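Local coordinates for protein TOXN (Pectobacterium atrosepticum, PDB 2XDB) that acts as the endoribonuclease toxin of a type III toxin-antitoxin system, cleaving RNA at AAA(U/G) sequences and binding its antitoxin RNA, ToxI, at residues A[59-64]-A[68-73]; A[13-16]-A[22-25]; A[103-106]-A[110-113]; A[40-45]-A[134-139]. All coordinates share one frame; numbering follows the deposited sequence.

Interaction 1: residues A[59-64]-A[68-73]; sequences NNVKES and CFKLHE. With nucleotides of chain B.
V61 makes the apolar part of this contact, with a different methyl for each partner. Its CG2 lies against the aliphatic run of K70 and comes within 3.5 Å of K70 CD. The two side chains cross at a slant, and because K70 is extended beyond CG (chi2 180°) it passes V61 and brings NZ close to the backbone of N59, 3.8 Å from N59 CA. V61 CG1 meets the sulfur of C68 more loosely, at 4.2 Å from SG.

No direct hydrogen bond joins the two segments. A water bridges them instead, donating to the carbonyls of E63 and C68, with the bond to C68 O measuring 2.8 Å.

Other polar contacts of 59-64 go to the ToxI RNA of chain B. K62 is bent at chi2 (-89°), and its NZ holds two nucleotides of chain B at once: it donates to base atom O2 of cytidine C4 at 2.9 Å and to phosphate oxygen OP1 of the cytidine before U16 at 3.1 Å. The backbone N of E63 gives an almost straight bond, 178° at the hydrogen, to OP1 of U16. N60 lies against a face of the C4 base, its CB 3.4 Å from C2 of that cytosine.

The loop 59-64 thus turns one side to the RNA and the other to strand 69-73, an outermost strand of the antiparallel sheet within this chain. That strand pairs with strand 80-91, while F69 packs on helix 125-140 and L71 on helix 109-123; K131 of helix 125-140 also bonds to E63 O.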
# COMPACT_ATOMS: atom_id res chain seq x y z
N ASN A 59 13.14 11.95 2.19
CA ASN A 59 14.58 11.92 2.33
C ASN A 59 15.03 11.46 3.71
O ASN A 59 16.16 10.99 3.87
CB ASN A 59 15.17 13.28 2.00
CG ASN A 59 15.02 13.63 0.53
OD1 ASN A 59 14.75 12.77 -0.31
ND2 ASN A 59 15.21 14.91 0.20
N ASN A 60 14.15 11.57 4.70
CA ASN A 60 14.49 11.22 6.08
C ASN A 60 14.00 9.85 6.57
O ASN A 60 14.02 9.58 7.77
CB ASN A 60 13.98 12.29 7.03
CG ASN A 60 14.62 13.63 6.79
OD1 ASN A 60 13.99 14.67 6.98
ND2 ASN A 60 15.87 13.62 6.36
N VAL A 61 13.57 8.98 5.66
CA VAL A 61 13.17 7.66 6.09
C VAL A 61 14.31 6.69 5.85
O VAL A 61 14.83 6.60 4.73
CB VAL A 61 11.87 7.17 5.40
CG1 VAL A 61 10.74 8.19 5.62
CG2 VAL A 61 12.10 6.91 3.92
N LYS A 62 14.71 5.99 6.91
CA LYS A 62 15.88 5.12 6.86
C LYS A 62 15.45 3.72 6.44
O LYS A 62 14.33 3.32 6.71
CB LYS A 62 16.56 5.05 8.23
CG LYS A 62 16.12 6.11 9.22
CD LYS A 62 16.97 7.36 9.08
CE LYS A 62 16.59 8.41 10.11
NZ LYS A 62 17.15 9.74 9.75
N GLU A 63 16.35 2.99 5.79
CA GLU A 63 16.07 1.63 5.36
C GLU A 63 15.39 0.84 6.46
O GLU A 63 14.54 0.00 6.18
CB GLU A 63 17.35 0.92 4.98
CG GLU A 63 17.99 1.44 3.72
CD GLU A 63 17.46 0.74 2.50
OE1 GLU A 63 16.37 0.13 2.60
OE2 GLU A 63 18.14 0.80 1.44
N SER A 64 15.76 1.10 7.71
CA SER A 64 15.30 0.27 8.82
C SER A 64 13.85 0.56 9.20
O SER A 64 13.29 -0.09 10.09
CB SER A 64 16.23 0.41 10.04
OG SER A 64 15.69 1.26 11.05
N CYS A 68 7.54 2.88 6.20
CA CYS A 68 7.73 3.16 4.79
C CYS A 68 8.75 2.20 4.23
O CYS A 68 9.75 1.90 4.87
CB CYS A 68 8.27 4.59 4.62
SG CYS A 68 7.26 5.85 5.42
N PHE A 69 8.51 1.71 3.03
CA PHE A 69 9.56 1.04 2.30
C PHE A 69 9.84 1.85 1.04
O PHE A 69 8.99 1.93 0.15
CB PHE A 69 9.14 -0.39 1.97
CG PHE A 69 10.18 -1.16 1.22
CD1 PHE A 69 11.27 -1.71 1.87
CD2 PHE A 69 10.08 -1.32 -0.15
CE1 PHE A 69 12.24 -2.41 1.17
CE2 PHE A 69 11.04 -2.03 -0.86
CZ PHE A 69 12.12 -2.57 -0.19
N LYS A 70 11.02 2.47 0.97
CA LYS A 70 11.38 3.27 -0.20
C LYS A 70 11.60 2.42 -1.46
O LYS A 70 12.17 1.34 -1.41
CB LYS A 70 12.64 4.08 0.10
CG LYS A 70 12.42 5.49 0.64
CD LYS A 70 13.76 6.17 0.89
CE LYS A 70 13.69 7.69 0.72
NZ LYS A 70 14.99 8.35 1.05
N LEU A 71 11.15 2.93 -2.60
CA LEU A 71 11.34 2.25 -3.88
C LEU A 71 12.37 2.99 -4.72
O LEU A 71 12.39 4.22 -4.75
CB LEU A 71 10.02 2.21 -4.65
CG LEU A 71 9.06 1.05 -4.39
CD1 LEU A 71 9.35 0.38 -3.08
CD2 LEU A 71 7.62 1.50 -4.46
N HIS A 72 13.23 2.26 -5.42
CA HIS A 72 14.05 2.85 -6.47
C HIS A 72 14.41 1.77 -7.50
O HIS A 72 14.21 0.58 -7.25
CB HIS A 72 15.30 3.50 -5.90
CG HIS A 72 16.25 2.53 -5.27
ND1 HIS A 72 16.28 2.30 -3.91
CD2 HIS A 72 17.20 1.73 -5.81
CE1 HIS A 72 17.21 1.39 -3.64
NE2 HIS A 72 17.78 1.03 -4.78
N GLU A 73 14.92 2.17 -8.65
CA GLU A 73 15.28 1.19 -9.67
C GLU A 73 16.43 0.26 -9.23
O GLU A 73 17.43 0.73 -8.69
CB GLU A 73 15.63 1.88 -10.99
CG GLU A 73 16.31 0.95 -11.97
CD GLU A 73 16.55 1.56 -13.32
OE1 GLU A 73 16.45 2.81 -13.44
OE2 GLU A 73 16.83 0.79 -14.26
P C B 4 7.55 12.93 10.08
OP1 C B 4 6.30 12.93 10.88
OP2 C B 4 8.69 13.76 10.52
O5' C B 4 8.03 11.44 9.80
C5' C B 4 8.88 11.10 8.71
C4' C B 4 9.90 10.08 9.13
O4' C B 4 11.22 10.68 9.04
C3' C B 4 9.76 9.58 10.57
O3' C B 4 10.27 8.25 10.66
C2' C B 4 10.69 10.52 11.33
O2' C B 4 11.13 10.02 12.58
C1' C B 4 11.83 10.68 10.32
N1 C B 4 12.56 11.95 10.44
C2 C B 4 13.96 11.92 10.45
O2 C B 4 14.53 10.82 10.35
N3 C B 4 14.65 13.07 10.56
C4 C B 4 14.00 14.23 10.65
N4 C B 4 14.73 15.34 10.75
C5 C B 4 12.58 14.30 10.64
C6 C B 4 11.91 13.15 10.53
P U B 16 20.14 4.19 6.16
OP1 U B 16 18.96 4.09 5.27
OP2 U B 16 19.90 4.57 7.57
O5' U B 16 21.05 2.89 6.04
C5' U B 16 21.69 2.53 4.83
C4' U B 16 22.67 1.41 5.07
O4' U B 16 23.76 1.91 5.88
C3' U B 16 22.16 0.21 5.86
O3' U B 16 21.45 -0.73 5.07
C2' U B 16 23.44 -0.36 6.44
O2' U B 16 24.16 -1.03 5.42
C1' U B 16 24.20 0.92 6.77
N1 U B 16 23.94 1.36 8.15
C2 U B 16 24.67 0.75 9.14
O2 U B 16 25.48 -0.12 8.88
N3 U B 16 24.41 1.18 10.43
C4 U B 16 23.52 2.17 10.80
O4 U B 16 23.39 2.47 11.99
C5 U B 16 22.80 2.76 9.71
C6 U B 16 23.03 2.35 8.45
P C B 15 21.44 9.02 9.45
OP1 C B 15 20.17 9.69 9.09
OP2 C B 15 21.65 8.55 10.84
O5' C B 15 21.75 7.86 8.41
C5' C B 15 21.65 8.11 7.03
C4' C B 15 22.53 7.19 6.23
O4' C B 15 23.91 7.33 6.64
C3' C B 15 22.25 5.71 6.37
O3' C B 15 21.16 5.29 5.58
C2' C B 15 23.57 5.09 5.95
O2' C B 15 23.69 5.12 4.54
C1' C B 15 24.57 6.08 6.55
N1 C B 15 24.97 5.61 7.89
C2 C B 15 25.91 4.59 7.99
O2 C B 15 26.38 4.14 6.94
N3 C B 15 26.28 4.13 9.21
C4 C B 15 25.74 4.66 10.31
N4 C B 15 26.13 4.19 11.50
C5 C B 15 24.78 5.70 10.24
C6 C B 15 24.42 6.13 9.03
O HOH W 1 12.42 1.14 4.29

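Interaction 2: residues A[13-16]-A[22-25]; sequences YLKE and PNSE. With nucleotides of chain B.
K15 and P22 bring the two backbones nearest each other, and even there the CA atoms stand 8.1 Å apart. K15 lies on helix 8-17, whereas 22-25 has no regular structure, so side chains have to span the gap.

K15 does so. Its chain runs nearly straight to CE, passing 3.7 Å from P22 O, then turns at the last torsion (chi4 -56°) and delivers NZ to N23 OD1 at 2.8 Å. The C=O...N angle of 161° means the ammonium approaches almost end-on to the amide carbonyl, and the two side chains cross at about a right angle. V21 O takes a second bond from the same NZ. With OD1 engaged by the lysine, the rotation of the N23 amide is restrained.

The amide lies over a face of the adenine A1 of chain B, at its five-membered ring. N23 itself is tied to that base through the backbone: its N donates to N7 of A1 at 3.0 Å, a fairly straight bond (166°) to the Hoogsteen edge. P22 sits beside O4 of U2 of chain B and packs on F88 and I90 of strand 80-91. The arrangement is consistent with a loop that recognises an adenine of ToxI through its Hoogsteen edge, braced by a lysine from the helix.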
# COMPACT_ATOMS: atom_id res chain seq x y z
N TYR A 13 -16.10 3.56 3.08
CA TYR A 13 -16.64 2.85 4.23
C TYR A 13 -15.59 2.75 5.33
O TYR A 13 -15.81 3.21 6.45
CB TYR A 13 -17.21 1.49 3.81
CG TYR A 13 -17.53 0.56 4.94
CD1 TYR A 13 -18.59 0.83 5.80
CD2 TYR A 13 -16.79 -0.60 5.15
CE1 TYR A 13 -18.89 -0.03 6.84
CE2 TYR A 13 -17.08 -1.45 6.18
CZ TYR A 13 -18.13 -1.16 7.02
OH TYR A 13 -18.43 -2.01 8.06
N LEU A 14 -14.42 2.19 5.02
CA LEU A 14 -13.35 2.14 6.02
C LEU A 14 -13.02 3.55 6.56
O LEU A 14 -12.75 3.72 7.75
CB LEU A 14 -12.09 1.46 5.46
CG LEU A 14 -12.19 0.04 4.90
CD1 LEU A 14 -10.83 -0.42 4.35
CD2 LEU A 14 -12.70 -0.95 5.95
N LYS A 15 -13.05 4.56 5.69
CA LYS A 15 -12.78 5.94 6.15
C LYS A 15 -13.72 6.37 7.27
O LYS A 15 -13.37 7.22 8.08
CB LYS A 15 -12.84 6.94 4.99
CG LYS A 15 -11.50 7.21 4.34
CD LYS A 15 -11.68 7.96 3.03
CE LYS A 15 -10.33 8.34 2.42
NZ LYS A 15 -9.51 9.15 3.37
N GLU A 16 -14.92 5.80 7.33
CA GLU A 16 -15.82 6.10 8.44
C GLU A 16 -15.18 5.79 9.78
O GLU A 16 -15.41 6.49 10.76
CB GLU A 16 -17.12 5.31 8.33
CG GLU A 16 -17.99 5.68 7.16
CD GLU A 16 -19.23 4.81 7.09
OE1 GLU A 16 -19.68 4.32 8.15
OE2 GLU A 16 -19.74 4.61 5.97
N PRO A 22 -6.16 5.52 3.34
CA PRO A 22 -5.70 6.38 2.24
C PRO A 22 -6.80 6.90 1.31
O PRO A 22 -7.72 6.15 0.99
CB PRO A 22 -4.75 5.48 1.46
CG PRO A 22 -5.02 4.10 1.94
CD PRO A 22 -5.52 4.20 3.33
N ASN A 23 -6.68 8.17 0.89
CA ASN A 23 -7.53 8.73 -0.16
C ASN A 23 -7.44 7.92 -1.44
O ASN A 23 -6.35 7.59 -1.89
CB ASN A 23 -7.12 10.16 -0.48
CG ASN A 23 -7.36 11.09 0.67
OD1 ASN A 23 -8.01 10.73 1.64
ND2 ASN A 23 -6.82 12.31 0.57
N SER A 24 -8.58 7.62 -2.05
CA SER A 24 -8.59 6.76 -3.22
C SER A 24 -8.77 7.59 -4.48
O SER A 24 -8.21 7.26 -5.53
CB SER A 24 -9.71 5.72 -3.11
OG SER A 24 -9.66 4.79 -4.18
N GLU A 25 -9.53 8.67 -4.39
CA GLU A 25 -9.81 9.45 -5.59
C GLU A 25 -9.58 10.94 -5.46
O GLU A 25 -9.80 11.54 -4.41
CB GLU A 25 -11.21 9.14 -6.12
CG GLU A 25 -11.18 8.06 -7.19
CD GLU A 25 -12.47 7.28 -7.28
OE1 GLU A 25 -13.46 7.70 -6.65
OE2 GLU A 25 -12.48 6.24 -7.99
O5' A B 1 -0.61 10.81 -0.42
C5' A B 1 -0.58 12.14 -0.93
C4' A B 1 -1.05 13.14 0.09
O4' A B 1 -2.50 13.11 0.17
C3' A B 1 -0.58 12.90 1.52
O3' A B 1 0.72 13.41 1.73
C2' A B 1 -1.66 13.60 2.34
O2' A B 1 -1.43 15.00 2.38
C1' A B 1 -2.91 13.37 1.50
N9 A B 1 -3.75 12.26 2.00
C8 A B 1 -4.11 11.10 1.36
N7 A B 1 -4.89 10.33 2.08
C5 A B 1 -5.07 11.03 3.27
C6 A B 1 -5.79 10.75 4.45
N6 A B 1 -6.51 9.66 4.68
N1 A B 1 -5.74 11.67 5.44
C2 A B 1 -5.02 12.78 5.25
N3 A B 1 -4.30 13.14 4.19
C4 A B 1 -4.37 12.22 3.22
P U B 2 1.79 12.64 2.63
OP1 U B 2 2.99 13.47 2.85
OP2 U B 2 1.93 11.30 1.99
O5' U B 2 1.02 12.51 4.00
C5' U B 2 0.76 13.63 4.83
C4' U B 2 -0.04 13.21 6.03
O4' U B 2 -1.38 12.80 5.63
C3' U B 2 0.50 12.02 6.79
O3' U B 2 1.54 12.39 7.68
C2' U B 2 -0.73 11.49 7.50
O2' U B 2 -1.01 12.31 8.61
C1' U B 2 -1.81 11.73 6.45
N1 U B 2 -2.11 10.57 5.58
C2 U B 2 -2.99 9.62 6.03
O2 U B 2 -3.50 9.68 7.12
N3 U B 2 -3.23 8.58 5.17
C4 U B 2 -2.71 8.41 3.90
O4 U B 2 -3.03 7.44 3.23
C5 U B 2 -1.82 9.45 3.50
C6 U B 2 -1.56 10.47 4.33

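Interaction 3: residues A[103-106]-A[110-113]; sequences GNMP and YKRM
K111 NZ is gripped by several groups of the loop ahead of its own helix. The bond that crosses between the two segments runs from K111 NZ to M105 O, 2.8 Å. The ammonium approaches at a C=O...N angle of 148°, and it stands 18° off the carbonyl plane. L102 O accepts a second bond from NZ, and N107 OD1 a weak third, so backbone carbonyls supply the main part of its hydrogen bonding.

The lysine reaches this spot by being fully stretched. CG points opposite the backbone N (chi1 -169°), and every later torsion is extended, which carries NZ out from the helix to the loop carbonyls. On the way K111 CD passes 3.5 Å from P106 O.

M105 comes the other way. Its side chain and that of K111 slide past each other in opposite directions, and a bend at the thioether brings the terminal CE of M105 to 3.9 Å from K111 CB. The methylenes of the lysine are therefore lined by the methionine while its charged end is held by main-chain oxygens.

This is a surface contact, about 13 Å at nearest atoms from the bound RNA. It folds the loop that follows strand 97-99, an outermost strand of the sheet within this chain, back onto the first turn of helix 109-123. T108 OG1 bonds to K111 N at the beginning of that helix, and on it Y110 packs against N31 and A34.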
# COMPACT_ATOMS: atom_id res chain seq x y z
N GLY A 103 -1.32 -6.13 -18.99
CA GLY A 103 -1.31 -6.67 -20.33
C GLY A 103 -2.13 -5.88 -21.35
O GLY A 103 -1.76 -5.80 -22.52
N ASN A 104 -3.25 -5.30 -20.91
CA ASN A 104 -4.08 -4.51 -21.80
C ASN A 104 -3.80 -3.02 -21.70
O ASN A 104 -4.37 -2.24 -22.44
CB ASN A 104 -5.58 -4.78 -21.56
CG ASN A 104 -6.03 -6.14 -22.10
OD1 ASN A 104 -5.82 -6.47 -23.27
ND2 ASN A 104 -6.67 -6.94 -21.25
N MET A 105 -2.92 -2.63 -20.78
CA MET A 105 -2.61 -1.22 -20.61
C MET A 105 -1.71 -0.74 -21.74
O MET A 105 -0.70 -1.37 -22.05
CB MET A 105 -1.92 -0.96 -19.27
CG MET A 105 -2.87 -0.70 -18.12
SD MET A 105 -1.97 -0.11 -16.66
CE MET A 105 -0.68 0.85 -17.48
N PRO A 106 -2.07 0.40 -22.35
CA PRO A 106 -1.26 1.02 -23.40
C PRO A 106 0.14 1.34 -22.89
O PRO A 106 0.32 1.53 -21.69
CB PRO A 106 -2.01 2.32 -23.69
CG PRO A 106 -2.85 2.57 -22.46
CD PRO A 106 -3.24 1.21 -22.01
N TYR A 110 4.01 5.74 -17.50
CA TYR A 110 3.55 5.23 -16.21
C TYR A 110 3.74 3.72 -16.18
O TYR A 110 4.27 3.18 -15.21
CB TYR A 110 2.09 5.59 -16.00
CG TYR A 110 1.49 5.16 -14.69
CD1 TYR A 110 0.30 4.43 -14.65
CD2 TYR A 110 2.09 5.48 -13.48
CE1 TYR A 110 -0.27 4.03 -13.45
CE2 TYR A 110 1.53 5.08 -12.27
CZ TYR A 110 0.35 4.36 -12.27
OH TYR A 110 -0.21 3.96 -11.08
N LYS A 111 3.32 3.03 -17.23
CA LYS A 111 3.53 1.59 -17.30
C LYS A 111 5.00 1.23 -17.12
O LYS A 111 5.32 0.32 -16.36
CB LYS A 111 3.01 1.02 -18.62
CG LYS A 111 2.93 -0.48 -18.67
CD LYS A 111 2.12 -0.92 -19.88
CE LYS A 111 2.07 -2.43 -19.99
NZ LYS A 111 1.44 -2.92 -21.25
N ARG A 112 5.89 1.93 -17.81
CA ARG A 112 7.33 1.68 -17.64
C ARG A 112 7.74 1.81 -16.18
O ARG A 112 8.53 1.01 -15.67
CB ARG A 112 8.18 2.62 -18.50
CG ARG A 112 8.03 2.42 -20.00
CD ARG A 112 8.95 3.35 -20.77
NE ARG A 112 8.29 3.88 -21.97
CZ ARG A 112 7.79 5.11 -22.07
NH1 ARG A 112 7.20 5.50 -23.19
NH2 ARG A 112 7.90 5.95 -21.05
N MET A 113 7.22 2.83 -15.51
CA MET A 113 7.54 3.09 -14.12
C MET A 113 7.04 1.92 -13.27
O MET A 113 7.78 1.40 -12.44
CB MET A 113 6.89 4.40 -13.63
CG MET A 113 7.56 4.99 -12.41
SD MET A 113 6.56 6.22 -11.57
CE MET A 113 5.12 5.24 -11.17

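Interaction 4: residues A[40-45]-A[134-139]; sequences LEIQGH and TLRNLV. With SO4 (sulfate ion), chain E; nucleotides of chain B.
I42 lies over one face of the R136 guanidinium, with its CG2 3.5 Å above the plane and displaced toward the rim. The closest approach is from I42 CG2 to R136 NH1, at 3.6 Å, and I42 CD1 touches the same nitrogen. R136 gets there by extending from the helix: its CG stands opposite the backbone N (chi1 173°), the chain stays straight as far as NE, and the flat group is then turned across it (chi4 -89°). Nearer its root, the arginine crosses L40 at about a right angle, L40 CD1 meeting R136 CD at 3.6 Å.

At the far end the guanidinium reaches the hairpin formed by strands 35-42 and 45-52, whose type I' turn runs from I42 to H45; the strands belong to the antiparallel sheet of this SH3-clan toxin. Q43, in the turn, crosses the arginine at about a right angle, its amide inclined 50° to the guanidinium. R136 NH2 sits near the plane of the H45 imidazole, at the ring's edge, 4.3 Å from CD2. Q43 O covers a face of that same ring, 3.4 Å above its centre. The charge of R136 is paired elsewhere, by a salt bridge from NE to E154, while H45 ND1 bonds to the hydroxyl of Y157.

Outside the packing, Q43 N donates to a sulfate oxygen, O4, at 2.8 Å, the ion probably coming from the crystallisation liquor. On the helix, N137 ND2 makes a weak bond, 3.2 Å, to OP2 of U21 of chain B.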
# COMPACT_ATOMS: atom_id res chain seq x y z
N LEU A 40 0.71 -8.48 3.57
CA LEU A 40 0.55 -9.29 4.78
C LEU A 40 -0.74 -10.08 4.70
O LEU A 40 -1.80 -9.54 4.35
CB LEU A 40 0.46 -8.41 6.02
CG LEU A 40 1.00 -8.91 7.36
CD1 LEU A 40 0.30 -8.22 8.51
CD2 LEU A 40 0.81 -10.38 7.47
N GLU A 41 -0.66 -11.36 5.05
CA GLU A 41 -1.85 -12.17 5.18
C GLU A 41 -1.78 -12.89 6.52
O GLU A 41 -0.93 -13.73 6.72
CB GLU A 41 -1.94 -13.17 4.05
CG GLU A 41 -3.19 -14.02 4.11
CD GLU A 41 -3.46 -14.76 2.82
OE1 GLU A 41 -2.62 -14.66 1.88
OE2 GLU A 41 -4.51 -15.44 2.74
N ILE A 42 -2.67 -12.53 7.43
CA ILE A 42 -2.60 -13.05 8.79
C ILE A 42 -3.97 -13.01 9.46
O ILE A 42 -4.77 -12.09 9.21
CB ILE A 42 -1.59 -12.26 9.66
CG1 ILE A 42 -1.43 -12.90 11.03
CG2 ILE A 42 -2.03 -10.80 9.82
CD1 ILE A 42 -0.20 -12.41 11.77
N GLN A 43 -4.23 -14.01 10.30
CA GLN A 43 -5.51 -14.12 10.97
C GLN A 43 -6.68 -14.07 9.99
O GLN A 43 -7.74 -13.55 10.31
CB GLN A 43 -5.66 -13.01 12.00
CG GLN A 43 -4.78 -13.17 13.21
CD GLN A 43 -5.15 -14.39 14.04
OE1 GLN A 43 -4.59 -14.62 15.11
NE2 GLN A 43 -6.10 -15.18 13.55
N GLY A 44 -6.47 -14.59 8.79
CA GLY A 44 -7.49 -14.51 7.77
C GLY A 44 -7.72 -13.13 7.18
O GLY A 44 -8.78 -12.88 6.61
N HIS A 45 -6.75 -12.22 7.31
CA HIS A 45 -6.86 -10.93 6.63
C HIS A 45 -5.83 -10.77 5.53
O HIS A 45 -4.71 -11.27 5.63
CB HIS A 45 -6.73 -9.78 7.62
CG HIS A 45 -7.53 -9.96 8.87
ND1 HIS A 45 -8.90 -10.12 8.85
CD2 HIS A 45 -7.16 -10.03 10.17
CE1 HIS A 45 -9.33 -10.27 10.09
NE2 HIS A 45 -8.30 -10.21 10.91
N THR A 134 5.81 -6.92 11.27
CA THR A 134 6.33 -6.35 12.51
C THR A 134 5.61 -5.05 12.80
O THR A 134 5.40 -4.69 13.96
CB THR A 134 7.85 -6.11 12.44
OG1 THR A 134 8.52 -7.33 12.09
CG2 THR A 134 8.37 -5.65 13.79
N LEU A 135 5.22 -4.35 11.75
CA LEU A 135 4.51 -3.09 11.91
C LEU A 135 3.21 -3.33 12.65
O LEU A 135 2.91 -2.66 13.64
CB LEU A 135 4.24 -2.45 10.55
CG LEU A 135 3.38 -1.20 10.56
CD1 LEU A 135 4.05 -0.12 11.37
CD2 LEU A 135 3.11 -0.74 9.14
N ARG A 136 2.44 -4.30 12.17
CA ARG A 136 1.14 -4.58 12.77
C ARG A 136 1.31 -5.10 14.19
O ARG A 136 0.56 -4.73 15.08
CB ARG A 136 0.37 -5.57 11.89
CG ARG A 136 -0.92 -6.10 12.46
CD ARG A 136 -1.52 -7.13 11.47
NE ARG A 136 -2.80 -7.64 11.93
CZ ARG A 136 -2.94 -8.70 12.71
NH1 ARG A 136 -1.87 -9.39 13.10
NH2 ARG A 136 -4.15 -9.09 13.10
N ASN A 137 2.32 -5.94 14.42
CA ASN A 137 2.57 -6.44 15.77
C ASN A 137 2.81 -5.30 16.75
O ASN A 137 2.17 -5.22 17.80
CB ASN A 137 3.75 -7.40 15.79
CG ASN A 137 3.41 -8.73 15.19
OD1 ASN A 137 2.24 -9.12 15.16
ND2 ASN A 137 4.42 -9.44 14.71
N LEU A 138 3.72 -4.40 16.40
CA LEU A 138 3.99 -3.24 17.22
C LEU A 138 2.72 -2.43 17.46
O LEU A 138 2.49 -1.95 18.58
CB LEU A 138 5.07 -2.37 16.58
CG LEU A 138 6.44 -3.05 16.50
CD1 LEU A 138 7.51 -2.13 15.95
CD2 LEU A 138 6.86 -3.52 17.87
N VAL A 139 1.87 -2.29 16.45
CA VAL A 139 0.67 -1.50 16.65
C VAL A 139 -0.30 -2.20 17.61
O VAL A 139 -0.90 -1.56 18.46
CB VAL A 139 0.01 -1.07 15.32
CG1 VAL A 139 -1.36 -0.49 15.55
CG2 VAL A 139 0.86 -0.04 14.62
S SO4 E . -2.04 -17.14 9.74
O1 SO4 E . -2.19 -18.54 10.13
O2 SO4 E . -0.62 -16.78 9.75
O3 SO4 E . -2.58 -16.95 8.40
O4 SO4 E . -2.75 -16.30 10.70
P U B 21 8.00 -9.23 16.23
OP1 U B 21 8.55 -8.94 14.88
OP2 U B 21 6.80 -8.48 16.70
O5' U B 21 7.75 -10.79 16.37
C5' U B 21 7.28 -11.36 17.59
C4' U B 21 7.91 -12.70 17.90
O4' U B 21 7.69 -13.64 16.80
C3' U B 21 9.41 -12.70 18.17
O3' U B 21 9.69 -13.67 19.18
C2' U B 21 9.98 -13.20 16.85
O2' U B 21 11.27 -13.77 16.95
C1' U B 21 8.93 -14.24 16.47
N1 U B 21 8.90 -14.78 15.07
C2 U B 21 9.59 -14.18 14.03
O2 U B 21 10.28 -13.19 14.13
N3 U B 21 9.44 -14.81 12.81
C4 U B 21 8.70 -15.94 12.51
O4 U B 21 8.67 -16.38 11.36
C5 U B 21 8.02 -16.50 13.64
C6 U B 21 8.14 -15.91 14.84

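Along the chain, interaction 2 comes first and closes before the others begin. Interaction 4 then joins residues 40-45 to 134-139, and interactions 1 and 3 both fall in the sequence between. Interactions 1 and 4 reach the same antiparallel sheet, through strands 69-73 and 35-42, with nearest atoms about 6 Å apart. Interactions 1 and 2 have centres 25 Å apart on opposite sides of the chain's centre, and interactions 3 and 4 are also opposed, at 31 Å. Interactions 1, 2 and 4 each meet nucleotides of chain B, so the RNA follows a long path over the toxin; interaction 3 lies away from it.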